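Local coordinates for protein PcyX_EBK42635 (Marine metagenome, PDB 5OWG) that probably reduces biliverdin to phycoerythrobilin in a four-electron reaction, as a ferredoxin-dependent bilin reductase of oceanic phage type, at residues N41-N53 with I57-E69. Numbering follows the deposited sequence.
Sequences NNEKLGWVNRTWN and IRRAHLDVVDVRE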
ATOM      1  N   ASN A  41      -1.670  10.337  11.529  1.00 49.50           N
ATOM      2  CA  ASN A  41      -1.692   9.325  12.583  1.00 53.54           C
ATOM      3  C   ASN A  41      -2.458   9.940  13.752  1.00 67.23           C
ATOM      4  O   ASN A  41      -1.868  10.512  14.670  1.00 58.62           O
ATOM      5  CB  ASN A  41      -0.284   8.897  12.988  1.00 51.30           C
ATOM      6  CG  ASN A  41       0.346   7.941  11.990  1.00 47.43           C
ATOM      7  OD1 ASN A  41       0.041   6.748  11.977  1.00 44.05           O
ATOM      8  ND2 ASN A  41       1.233   8.459  11.151  1.00 47.26           N
ATOM      9  N   ASN A  42      -3.784   9.823  13.703  1.00 56.77           N
ATOM     10  CA  ASN A  42      -4.674  10.453  14.674  1.00 71.37           C
ATOM     11  C   ASN A  42      -5.440   9.352  15.394  1.00 66.19           C
ATOM     12  O   ASN A  42      -6.252   8.652  14.780  1.00 50.11           O
ATOM     13  CB  ASN A  42      -5.624  11.431  13.981  1.00 66.24           C
ATOM     14  CG  ASN A  42      -6.342  12.344  14.956  1.00 62.96           C
ATOM     15  OD1 ASN A  42      -6.792  11.910  16.016  1.00 69.94           O
ATOM     16  ND2 ASN A  42      -6.450  13.622  14.600  1.00 68.06           N
ATOM     17  N   GLU A  43      -5.177   9.198  16.695  1.00 73.04           N
ATOM     18  CA  GLU A  43      -5.809   8.126  17.456  1.00 79.17           C
ATOM     19  C   GLU A  43      -7.323   8.286  17.513  1.00 63.66           C
ATOM     20  O   GLU A  43      -8.049   7.288  17.575  1.00 68.41           O
ATOM     21  CB  GLU A  43      -5.234   8.081  18.873  1.00 89.84           C
ATOM     22  CG  GLU A  43      -3.724   7.960  18.928  1.00 94.26           C
ATOM     23  CD  GLU A  43      -3.213   7.818  20.347  1.00 98.67           C
ATOM     24  OE1 GLU A  43      -4.048   7.750  21.273  1.00111.05           O
ATOM     25  OE2 GLU A  43      -1.980   7.776  20.537  1.00 92.71           O
ATOM     26  N   LYS A  44      -7.819   9.525  17.492  1.00 60.03           N
ATOM     27  CA  LYS A  44      -9.255   9.739  17.633  1.00 80.22           C
ATOM     28  C   LYS A  44     -10.013   9.322  16.380  1.00 73.70           C
ATOM     29  O   LYS A  44     -11.161   8.873  16.474  1.00 67.07           O
ATOM     30  CB  LYS A  44      -9.547  11.203  17.964  1.00 86.24           C
ATOM     31  CG  LYS A  44      -9.183  11.684  19.385  1.00 84.17           C
ATOM     32  CD  LYS A  44      -8.646  10.613  20.344  1.00 87.52           C
ATOM     33  CE  LYS A  44      -9.751   9.764  20.966  1.00 93.71           C
ATOM     34  NZ  LYS A  44      -9.225   8.890  22.050  1.00 92.57           N
ATOM     35  N   LEU A  45      -9.399   9.462  15.209  1.00 66.61           N
ATOM     36  CA  LEU A  45     -10.006   9.037  13.955  1.00 61.59           C
ATOM     37  C   LEU A  45      -9.639   7.607  13.583  1.00 45.74           C
ATOM     38  O   LEU A  45      -9.952   7.170  12.471  1.00 40.32           O
ATOM     39  CB  LEU A  45      -9.592   9.986  12.828  1.00 46.08           C
ATOM     40  CG  LEU A  45      -9.968  11.453  13.037  1.00 58.56           C
ATOM     41  CD1 LEU A  45      -9.161  12.349  12.111  1.00 66.32           C
ATOM     42  CD2 LEU A  45     -11.459  11.658  12.819  1.00 53.45           C
ATOM     43  N   GLY A  46      -8.993   6.876  14.485  1.00 52.91           N
ATOM     44  CA  GLY A  46      -8.535   5.533  14.154  1.00 60.79           C
ATOM     45  C   GLY A  46      -7.700   5.485  12.898  1.00 48.25           C
ATOM     46  O   GLY A  46      -7.782   4.518  12.128  1.00 48.37           O
ATOM     47  N   TRP A  47      -6.889   6.515  12.667  1.00 54.28           N
ATOM     48  CA  TRP A  47      -6.065   6.623  11.471  1.00 64.17           C
ATOM     49  C   TRP A  47      -4.623   6.298  11.836  1.00 43.55           C
ATOM     50  O   TRP A  47      -4.027   6.972  12.684  1.00 49.61           O
ATOM     51  CB  TRP A  47      -6.164   8.028  10.875  1.00 63.61           C
ATOM     52  CG  TRP A  47      -6.017   8.106   9.377  1.00 47.07           C
ATOM     53  CD1 TRP A  47      -5.802   7.071   8.510  1.00 39.44           C
ATOM     54  CD2 TRP A  47      -6.080   9.292   8.574  1.00 46.87           C
ATOM     55  NE1 TRP A  47      -5.732   7.541   7.219  1.00 37.68           N
ATOM     56  CE2 TRP A  47      -5.897   8.902   7.232  1.00 53.54           C
ATOM     57  CE3 TRP A  47      -6.276  10.648   8.860  1.00 54.79           C
ATOM     58  CZ2 TRP A  47      -5.901   9.815   6.181  1.00 53.83           C
ATOM     59  CZ3 TRP A  47      -6.280  11.554   7.814  1.00 61.02           C
ATOM     60  CH2 TRP A  47      -6.094  11.133   6.491  1.00 62.00           C
ATOM     61  N   VAL A  48      -4.071   5.265  11.206  1.00 50.68           N
ATOM     62  CA  VAL A  48      -2.673   4.892  11.372  1.00 53.24           C
ATOM     63  C   VAL A  48      -2.038   4.823   9.992  1.00 41.54           C
ATOM     64  O   VAL A  48      -2.587   4.190   9.083  1.00 45.62           O
ATOM     65  CB  VAL A  48      -2.516   3.547  12.108  1.00 55.28           C
ATOM     66  CG1 VAL A  48      -1.050   3.151  12.203  1.00 62.13           C
ATOM     67  CG2 VAL A  48      -3.128   3.629  13.497  1.00 60.82           C
ATOM     68  N   ASN A  49      -0.887   5.471   9.838  1.00 42.42           N
ATOM     69  CA  ASN A  49      -0.159   5.476   8.576  1.00 53.87           C
ATOM     70  C   ASN A  49       1.311   5.236   8.876  1.00 49.29           C
ATOM     71  O   ASN A  49       1.919   5.985   9.647  1.00 50.57           O
ATOM     72  CB  ASN A  49      -0.353   6.797   7.823  1.00 47.18           C
ATOM     73  CG  ASN A  49      -1.659   6.842   7.053  1.00 50.76           C
ATOM     74  OD1 ASN A  49      -1.744   6.343   5.930  1.00 37.72           O
ATOM     75  ND2 ASN A  49      -2.683   7.441   7.650  1.00 47.29           N
ATOM     76  N   ARG A  50       1.878   4.197   8.268  1.00 44.54           N
ATOM     77  CA  ARG A  50       3.238   3.771   8.555  1.00 45.48           C
ATOM     78  C   ARG A  50       3.944   3.446   7.249  1.00 47.71           C
ATOM     79  O   ARG A  50       3.335   2.884   6.334  1.00 37.62           O
ATOM     80  CB  ARG A  50       3.237   2.550   9.477  1.00 47.12           C
ATOM     81  CG  ARG A  50       2.611   2.821  10.833  1.00 45.36           C
ATOM     82  CD  ARG A  50       2.486   1.550  11.649  1.00 46.15           C
ATOM     83  NE  ARG A  50       3.787   1.043  12.070  1.00 68.23           N
ATOM     84  CZ  ARG A  50       3.978  -0.136  12.651  1.00 61.27           C
ATOM     85  NH1 ARG A  50       2.951  -0.944  12.877  1.00 52.36           N
ATOM     86  NH2 ARG A  50       5.200  -0.512  13.002  1.00 64.12           N
ATOM     87  N   THR A  51       5.227   3.795   7.164  1.00 41.56           N
ATOM     88  CA  THR A  51       5.988   3.597   5.941  1.00 45.57           C
ATOM     89  C   THR A  51       7.310   2.908   6.243  1.00 44.43           C
ATOM     90  O   THR A  51       7.963   3.207   7.247  1.00 37.42           O
ATOM     91  CB  THR A  51       6.248   4.929   5.225  1.00 42.13           C
ATOM     92  OG1 THR A  51       6.870   5.851   6.130  1.00 46.94           O
ATOM     93  CG2 THR A  51       4.941   5.518   4.707  1.00 41.52           C
ATOM     94  N   TRP A  52       7.692   1.977   5.366  1.00 37.40           N
ATOM     95  CA  TRP A  52       8.978   1.301   5.430  1.00 47.90           C
ATOM     96  C   TRP A  52       9.691   1.459   4.094  1.00 44.92           C
ATOM     97  O   TRP A  52       9.086   1.823   3.082  1.00 45.84           O
ATOM     98  CB  TRP A  52       8.842  -0.204   5.733  1.00 44.26           C
ATOM     99  CG  TRP A  52       8.174  -0.568   7.029  1.00 51.88           C
ATOM    100  CD1 TRP A  52       8.770  -1.099   8.139  1.00 46.47           C
ATOM    101  CD2 TRP A  52       6.779  -0.461   7.339  1.00 49.27           C
ATOM    102  NE1 TRP A  52       7.835  -1.322   9.119  1.00 49.34           N
ATOM    103  CE2 TRP A  52       6.605  -0.937   8.655  1.00 49.82           C
ATOM    104  CE3 TRP A  52       5.662  -0.005   6.633  1.00 50.19           C
ATOM    105  CZ2 TRP A  52       5.359  -0.968   9.278  1.00 53.90           C
ATOM    106  CZ3 TRP A  52       4.426  -0.036   7.255  1.00 49.98           C
ATOM    107  CH2 TRP A  52       4.285  -0.514   8.564  1.00 55.12           C
ATOM    108  N   ASN A  53      10.990   1.176   4.099  1.00 47.41           N
ATOM    109  CA  ASN A  53      11.738   1.069   2.855  1.00 49.36           C
ATOM    110  C   ASN A  53      13.016   0.285   3.112  1.00 49.18           C
ATOM    111  O   ASN A  53      13.441   0.107   4.256  1.00 41.57           O
ATOM    112  CB  ASN A  53      12.064   2.448   2.268  1.00 49.46           C
ATOM    113  CG  ASN A  53      12.916   3.296   3.196  1.00 44.66           C
ATOM    114  OD1 ASN A  53      13.673   2.780   4.018  1.00 44.64           O
ATOM    115  ND2 ASN A  53      12.798   4.611   3.063  1.00 49.14           N
ATOM    116  N   ILE A  57      13.283  -1.344  -2.140  1.00 39.63           N
ATOM    117  CA  ILE A  57      11.919  -0.825  -2.141  1.00 35.47           C
ATOM    118  C   ILE A  57      11.967   0.577  -1.549  1.00 33.17           C
ATOM    119  O   ILE A  57      12.167   0.739  -0.339  1.00 36.97           O
ATOM    120  CB  ILE A  57      10.968  -1.731  -1.347  1.00 47.66           C
ATOM    121  CG1 ILE A  57      10.867  -3.111  -2.006  1.00 47.91           C
ATOM    122  CG2 ILE A  57       9.585  -1.101  -1.227  1.00 41.14           C
ATOM    123  CD1 ILE A  57      10.488  -4.214  -1.042  1.00 43.16           C
ATOM    124  N   ARG A  58      11.778   1.594  -2.395  1.00 42.80           N
ATOM    125  CA  ARG A  58      11.879   2.969  -1.917  1.00 44.19           C
ATOM    126  C   ARG A  58      10.746   3.326  -0.966  1.00 36.88           C
ATOM    127  O   ARG A  58      10.942   4.140  -0.056  1.00 31.97           O
ATOM    128  CB  ARG A  58      11.906   3.949  -3.093  1.00 44.65           C
ATOM    129  CG  ARG A  58      10.597   4.092  -3.858  1.00 47.31           C
ATOM    130  CD  ARG A  58      10.681   5.237  -4.856  1.00 48.27           C
ATOM    131  NE  ARG A  58       9.454   5.376  -5.637  1.00 51.07           N
ATOM    132  CZ  ARG A  58       8.403   6.108  -5.275  1.00 44.29           C
ATOM    133  NH1 ARG A  58       8.407   6.785  -4.133  1.00 42.44           N
ATOM    134  NH2 ARG A  58       7.338   6.162  -6.062  1.00 33.08           N
ATOM    135  N   ARG A  59       9.564   2.740  -1.148  1.00 39.24           N
ATOM    136  CA  ARG A  59       8.428   3.109  -0.313  1.00 38.28           C
ATOM    137  C   ARG A  59       7.473   1.937  -0.147  1.00 31.81           C
ATOM    138  O   ARG A  59       7.056   1.316  -1.130  1.00 41.10           O
ATOM    139  CB  ARG A  59       7.689   4.314  -0.903  1.00 31.38           C
ATOM    140  CG  ARG A  59       6.585   4.843  -0.007  1.00 40.74           C
ATOM    141  CD  ARG A  59       6.030   6.162  -0.518  1.00 32.95           C
ATOM    142  NE  ARG A  59       5.109   6.778   0.437  1.00 37.89           N
ATOM    143  CZ  ARG A  59       3.790   6.605   0.442  1.00 29.88           C
ATOM    144  NH1 ARG A  59       3.204   5.830  -0.464  1.00 35.97           N
ATOM    145  NH2 ARG A  59       3.049   7.213   1.358  1.00 51.76           N
ATOM    146  N   ALA A  60       7.137   1.647   1.108  1.00 37.69           N
ATOM    147  CA  ALA A  60       6.110   0.678   1.471  1.00 41.92           C
ATOM    148  C   ALA A  60       5.220   1.341   2.510  1.00 27.24           C
ATOM    149  O   ALA A  60       5.705   1.732   3.576  1.00 30.95           O
ATOM    150  CB  ALA A  60       6.727  -0.608   2.025  1.00 36.47           C
ATOM    151  N   HIS A  61       3.928   1.463   2.211  1.00 31.08           N
ATOM    152  CA  HIS A  61       3.031   2.333   2.962  1.00 35.85           C
ATOM    153  C   HIS A  61       1.820   1.540   3.426  1.00 31.57           C
ATOM    154  O   HIS A  61       1.103   0.965   2.602  1.00 40.00           O
ATOM    155  CB  HIS A  61       2.600   3.524   2.099  1.00 37.48           C
ATOM    156  CG  HIS A  61       1.608   4.432   2.756  1.00 44.81           C
ATOM    157  ND1 HIS A  61       0.754   5.239   2.037  1.00 42.33           N
ATOM    158  CD2 HIS A  61       1.341   4.669   4.062  1.00 49.38           C
ATOM    159  CE1 HIS A  61      -0.002   5.931   2.870  1.00 49.78           C
ATOM    160  NE2 HIS A  61       0.334   5.605   4.105  1.00 47.24           N
ATOM    161  N   LEU A  62       1.589   1.521   4.737  1.00 44.10           N
ATOM    162  CA  LEU A  62       0.432   0.858   5.329  1.00 50.37           C
ATOM    163  C   LEU A  62      -0.507   1.919   5.883  1.00 47.81           C
ATOM    164  O   LEU A  62      -0.145   2.651   6.811  1.00 50.45           O
ATOM    165  CB  LEU A  62       0.852  -0.114   6.431  1.00 44.85           C
ATOM    166  CG  LEU A  62      -0.297  -0.843   7.138  1.00 39.00           C
ATOM    167  CD1 LEU A  62      -0.972  -1.831   6.195  1.00 39.66           C
ATOM    168  CD2 LEU A  62       0.192  -1.539   8.397  1.00 53.72           C
ATOM    169  N   ASP A  63      -1.710   1.992   5.318  1.00 51.69           N
ATOM    170  CA  ASP A  63      -2.731   2.945   5.729  1.00 40.80           C
ATOM    171  C   ASP A  63      -3.927   2.170   6.265  1.00 41.55           C
ATOM    172  O   ASP A  63      -4.576   1.434   5.514  1.00 49.60           O
ATOM    173  CB  ASP A  63      -3.144   3.835   4.557  1.00 50.54           C
ATOM    174  CG  ASP A  63      -4.419   4.605   4.829  1.00 47.81           C
ATOM    175  OD1 ASP A  63      -4.655   4.974   5.999  1.00 45.56           O
ATOM    176  OD2 ASP A  63      -5.192   4.830   3.875  1.00 50.01           O
ATOM    177  N   VAL A  64      -4.216   2.339   7.554  1.00 38.22           N
ATOM    178  CA  VAL A  64      -5.278   1.602   8.231  1.00 56.94           C
ATOM    179  C   VAL A  64      -6.207   2.599   8.907  1.00 54.47           C
ATOM    180  O   VAL A  64      -5.748   3.478   9.647  1.00 49.99           O
ATOM    181  CB  VAL A  64      -4.717   0.608   9.267  1.00 56.85           C
ATOM    182  CG1 VAL A  64      -5.844  -0.161   9.959  1.00 52.31           C
ATOM    183  CG2 VAL A  64      -3.751  -0.355   8.606  1.00 55.11           C
ATOM    184  N   VAL A  65      -7.506   2.460   8.657  1.00 44.44           N
ATOM    185  CA  VAL A  65      -8.534   3.264   9.310  1.00 60.12           C
ATOM    186  C   VAL A  65      -9.395   2.314  10.132  1.00 47.06           C
ATOM    187  O   VAL A  65     -10.156   1.514   9.573  1.00 49.29           O
ATOM    188  CB  VAL A  65      -9.388   4.046   8.303  1.00 52.58           C
ATOM    189  CG1 VAL A  65     -10.415   4.906   9.030  1.00 61.82           C
ATOM    190  CG2 VAL A  65      -8.511   4.907   7.408  1.00 40.49           C
ATOM    191  N   ASP A  66      -9.276   2.399  11.453  1.00 47.36           N
ATOM    192  CA  ASP A  66     -10.028   1.552  12.378  1.00 62.14           C
ATOM    193  C   ASP A  66     -11.119   2.414  13.014  1.00 67.98           C
ATOM    194  O   ASP A  66     -10.899   3.069  14.035  1.00 57.69           O
ATOM    195  CB  ASP A  66      -9.101   0.939  13.429  1.00 66.27           C
ATOM    196  CG  ASP A  66      -9.788  -0.122  14.269  1.00 70.05           C
ATOM    197  OD1 ASP A  66     -10.968   0.070  14.630  1.00 72.73           O
ATOM    198  OD2 ASP A  66      -9.147  -1.152  14.566  1.00 73.51           O
ATOM    199  N   VAL A  67     -12.305   2.408  12.401  1.00 65.51           N
ATOM    200  CA  VAL A  67     -13.435   3.188  12.898  1.00 75.48           C
ATOM    201  C   VAL A  67     -14.664   2.296  13.032  1.00 83.43           C
ATOM    202  O   VAL A  67     -15.622   2.413  12.261  1.00 82.98           O
ATOM    203  CB  VAL A  67     -13.719   4.398  11.985  1.00 68.41           C
ATOM    204  CG1 VAL A  67     -12.575   5.401  12.061  1.00 69.44           C
ATOM    205  CG2 VAL A  67     -13.931   3.962  10.540  1.00 66.62           C
ATOM    206  N   ARG A  68     -14.656   1.416  14.027  1.00 79.54           N
ATOM    207  CA  ARG A  68     -15.783   0.519  14.278  1.00 82.67           C
ATOM    208  C   ARG A  68     -16.591   1.011  15.478  1.00 83.27           C
ATOM    209  O   ARG A  68     -16.769   0.318  16.482  1.00 81.11           O
ATOM    210  CB  ARG A  68     -15.279  -0.906  14.479  1.00 75.13           C
ATOM    211  CG  ARG A  68     -14.601  -1.473  13.246  1.00 81.41           C
ATOM    212  CD  ARG A  68     -13.972  -2.821  13.528  1.00 81.70           C
ATOM    213  NE  ARG A  68     -12.873  -2.736  14.484  1.00 77.04           N
ATOM    214  CZ  ARG A  68     -12.203  -3.787  14.942  1.00 76.78           C
ATOM    215  NH1 ARG A  68     -12.516  -5.010  14.532  1.00 84.28           N
ATOM    216  NH2 ARG A  68     -11.216  -3.617  15.810  1.00 87.58           N
ATOM    217  N   GLU A  69     -17.076   2.244  15.346  1.00 88.85           N
ATOM    218  CA  GLU A  69     -17.901   2.878  16.369  1.00 79.48           C
ATOM    219  C   GLU A  69     -18.629   4.087  15.793  1.00 86.77           C
ATOM    220  O   GLU A  69     -18.319   4.546  14.692  1.00 84.62           O
ATOM    221  CB  GLU A  69     -17.048   3.302  17.567  1.00 79.47           C
ATOM    222  CG  GLU A  69     -17.227   2.431  18.798  1.00 86.02           C
ATOM    223  CD  GLU A  69     -18.635   2.499  19.361  1.00 91.96           C
ATOM    224  OE1 GLU A  69     -19.053   3.595  19.790  1.00 96.60           O
ATOM    225  OE2 GLU A  69     -19.328   1.460  19.366  1.00 68.89           O
TER
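Trp52 meets Leu62 and Ala60 on one face of an antiparallel hairpin. Its ring lies alongside Leu62, with CZ3 3.7 Å from Leu62 CB near the ring plane. With CG beside its own backbone N (chi1 -60°), the indole runs along this face, and NE1 bonds to Asn26 of helix 14-28. Its CZ2 lies over the rim of one face of the Arg50 guanidinium, which forms a salt bridge with Glu31. On the other face, Trp47 CD1 touches Val65 CG2 at 3.6 Å. Paired backbone bonds join Val48 to Val64, Arg50 to Leu62 and Trp52 to Ala60. Beyond them, Asp66 N reaches Gly46 O at 2.7 Å.

The face of Trp47 also carries a buried polar row. His61 NE2 donates to an in-plane lone pair of Asn49 OD1 at 2.9 Å. With Asn49 ND2 bonded to Phe40 O, both ends of the amide are held. Asn49 and Asp63 run side by side, their planes 18° apart. Trp47 NE1 gives Asp63 OD1 a weak, bent bond of 3.0 Å.

Helix 14-28 packs against Arg50, Trp52 and Leu62, while helix 220-229 meets Trp47, Asn49 and Asp63. Strands 30-32 and 73-82 flank the hairpin within the antiparallel sheet of this alpha/beta/alpha sandwich.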